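Local coordinates for putative NTP pyrophosphohydrolase (PDB 3NL9), which probably hydrolyses nucleoside triphosphates to the monophosphate and pyrophosphate, as an all-helical relative of phosphoribosyl-ATP pyrophosphohydrolase, at the interface of chains A and B. Residues are numbered along the deposited sequence; one frame, centred on the assembly and turned at random. Chains: chain A/B, putative NTP pyrophosphohydrolase.

The interface of chains A and B. Residues chain A 38, 42, 45-46, 50, 67, 71; chain B 38-39, 41-42, 46, 67, 71.
Two phenylalanine rings, one from each chain, turn an edge to the partner's helix in this apolar part of a two-fold symmetric helical interface. The ring of A:Phe67 points its edge at helix 31-52 of chain B. Its CE1 lies 3.4 Å from CB of B:Ala42, and that methyl sits in the plane of the ring. The same CE1 passes 3.7 Å from the backbone O of B:Ala38. On one flank, CD1 is 3.7 Å from the hydroxyl OG1 of B:Thr39, whose side chain runs past the ring in the opposite direction. On the other flank, A:Phe67 and B:Leu71 meet tip to tip, with CE2 of the ring 4.0 Å from the leucine CD1. B:Phe67 repeats the edge contact on A:Ala42 and meets A:Leu71 in the same way. Close by, CG2 of A:Val46 reaches CB of B:Ala42 at 4.1 Å. No hydrogen bond or salt bridge crosses this patch.

The ring is backed from its own chain. CG of A:Phe67 is anti to the backbone N (chi1 170°), which sets the ring with A:Val46 on one face and chain B at its edge. A:Val46 puts its CG1 over the centre of that face, 3.5 Å above the plane. Its CG2, anti to the carbonyl carbon, is left for the partner. One valine thus backs its own ring and touches the other chain. An alanine in place of A:Phe67 would probably loosen the packing against B:Ala42 and B:Leu71 and leave A:Val46 without its ring support.

The small alanines let the helices and rings approach closely. The patch likely helps hold together a dimer of the kind common in this pyrophosphohydrolase family.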
loop_
_atom_site.group_PDB
_atom_site.type_symbol
_atom_site.label_atom_id
_atom_site.label_comp_id
_atom_site.label_asym_id
_atom_site.label_seq_id
_atom_site.Cartn_x
_atom_site.Cartn_y
_atom_site.Cartn_z
ATOM N N ALA A 38 -3.560 -5.849 -7.252
ATOM C CA ALA A 38 -2.365 -6.337 -6.553
ATOM C C ALA A 38 -1.100 -6.051 -7.362
ATOM O O ALA A 38 -0.094 -5.571 -6.844
ATOM C CB ALA A 38 -2.515 -7.843 -6.275
ATOM N N ALA A 42 1.948 -3.486 -6.320
ATOM C CA ALA A 42 3.311 -3.997 -6.182
ATOM C C ALA A 42 4.272 -3.382 -7.220
ATOM O O ALA A 42 5.452 -3.277 -6.957
ATOM C CB ALA A 42 3.325 -5.545 -6.307
ATOM N N ALA A 45 4.947 -0.296 -5.010
ATOM C CA ALA A 45 5.474 -0.546 -3.639
ATOM C C ALA A 45 6.688 -1.475 -3.636
ATOM O O ALA A 45 7.488 -1.432 -2.690
ATOM C CB ALA A 45 4.412 -1.138 -2.747
ATOM N N VAL A 46 6.813 -2.327 -4.660
ATOM C CA VAL A 46 7.955 -3.259 -4.731
ATOM C C VAL A 46 8.951 -2.826 -5.809
ATOM O O VAL A 46 10.081 -2.513 -5.493
ATOM C CB VAL A 46 7.510 -4.726 -4.960
ATOM C CG1 VAL A 46 8.733 -5.684 -5.000
ATOM C CG2 VAL A 46 6.496 -5.146 -3.872
ATOM N N LEU A 50 12.010 -0.363 -5.013
ATOM C CA LEU A 50 13.318 -1.053 -4.896
ATOM C C LEU A 50 14.344 -0.554 -5.924
ATOM O O LEU A 50 15.536 -0.491 -5.648
ATOM C CB LEU A 50 13.139 -2.591 -4.951
ATOM C CG LEU A 50 12.447 -3.208 -3.734
ATOM C CD1 LEU A 50 12.369 -4.764 -3.750
ATOM C CD2 LEU A 50 13.157 -2.696 -2.470
ATOM N N PHE A 67 13.190 -10.384 -2.308
ATOM C CA PHE A 67 11.744 -10.142 -2.301
ATOM C C PHE A 67 10.998 -11.367 -2.772
ATOM O O PHE A 67 10.050 -11.812 -2.102
ATOM C CB PHE A 67 11.324 -8.939 -3.178
ATOM C CG PHE A 67 9.823 -8.836 -3.354
ATOM C CD1 PHE A 67 9.037 -8.289 -2.349
ATOM C CD2 PHE A 67 9.202 -9.365 -4.472
ATOM C CE1 PHE A 67 7.662 -8.227 -2.477
ATOM C CE2 PHE A 67 7.809 -9.329 -4.599
ATOM C CZ PHE A 67 7.042 -8.781 -3.593
ATOM N N LEU A 71 8.139 -13.555 -0.962
ATOM C CA LEU A 71 6.853 -13.759 -1.625
ATOM C C LEU A 71 6.533 -15.249 -1.688
ATOM O O LEU A 71 5.423 -15.662 -1.332
ATOM C CB LEU A 71 6.872 -13.183 -3.038
ATOM C CG LEU A 71 5.607 -13.283 -3.905
ATOM C CD1 LEU A 71 4.645 -12.153 -3.548
ATOM C CD2 LEU A 71 5.991 -13.238 -5.400
ATOM N N ALA B 38 9.110 -3.723 1.620
ATOM C CA ALA B 38 8.446 -4.149 0.383
ATOM C C ALA B 38 7.817 -5.533 0.546
ATOM O O ALA B 38 6.673 -5.773 0.168
ATOM C CB ALA B 38 9.461 -4.135 -0.773
ATOM N N THR B 39 8.580 -6.437 1.144
ATOM C CA THR B 39 8.144 -7.803 1.404
ATOM C C THR B 39 6.933 -7.830 2.337
ATOM O O THR B 39 5.934 -8.434 1.990
ATOM C CB THR B 39 9.317 -8.672 1.956
ATOM O OG1 THR B 39 10.416 -8.617 1.019
ATOM C CG2 THR B 39 8.854 -10.131 2.168
ATOM N N THR B 41 4.800 -5.486 2.934
ATOM C CA THR B 41 3.667 -4.797 2.295
ATOM C C THR B 41 2.994 -5.765 1.324
ATOM O O THR B 41 1.763 -5.929 1.335
ATOM C CB THR B 41 4.130 -3.479 1.587
ATOM O OG1 THR B 41 4.880 -2.662 2.514
ATOM C CG2 THR B 41 2.952 -2.681 1.037
ATOM N N ALA B 42 3.797 -6.421 0.491
ATOM C CA ALA B 42 3.274 -7.360 -0.501
ATOM C C ALA B 42 2.695 -8.633 0.150
ATOM O O ALA B 42 1.807 -9.243 -0.410
ATOM C CB ALA B 42 4.384 -7.750 -1.516
ATOM N N VAL B 46 -0.596 -8.395 -1.648
ATOM C CA VAL B 46 -0.610 -9.407 -2.722
ATOM C C VAL B 46 -1.069 -10.766 -2.189
ATOM O O VAL B 46 -2.091 -11.266 -2.614
ATOM C CB VAL B 46 0.761 -9.538 -3.433
ATOM C CG1 VAL B 46 0.704 -10.590 -4.576
ATOM C CG2 VAL B 46 1.218 -8.157 -3.956
ATOM N N PHE B 67 0.176 -12.666 -11.254
ATOM C CA PHE B 67 0.874 -11.619 -10.503
ATOM C C PHE B 67 2.357 -11.666 -10.780
ATOM O O PHE B 67 2.962 -10.627 -11.101
ATOM C CB PHE B 67 0.653 -11.715 -8.976
ATOM C CG PHE B 67 1.554 -10.784 -8.190
ATOM C CD1 PHE B 67 1.242 -9.437 -8.081
ATOM C CD2 PHE B 67 2.745 -11.239 -7.651
ATOM C CE1 PHE B 67 2.076 -8.567 -7.405
ATOM C CE2 PHE B 67 3.608 -10.360 -6.986
ATOM C CZ PHE B 67 3.282 -9.024 -6.884
ATOM N N LEU B 71 4.848 -8.841 -12.216
ATOM C CA LEU B 71 6.029 -8.457 -11.448
ATOM C C LEU B 71 7.274 -8.562 -12.322
ATOM O O LEU B 71 8.081 -7.626 -12.370
ATOM C CB LEU B 71 6.194 -9.350 -10.220
ATOM C CG LEU B 71 7.374 -9.103 -9.267
ATOM C CD1 LEU B 71 7.028 -7.977 -8.297
ATOM C CD2 LEU B 71 7.718 -10.405 -8.512
#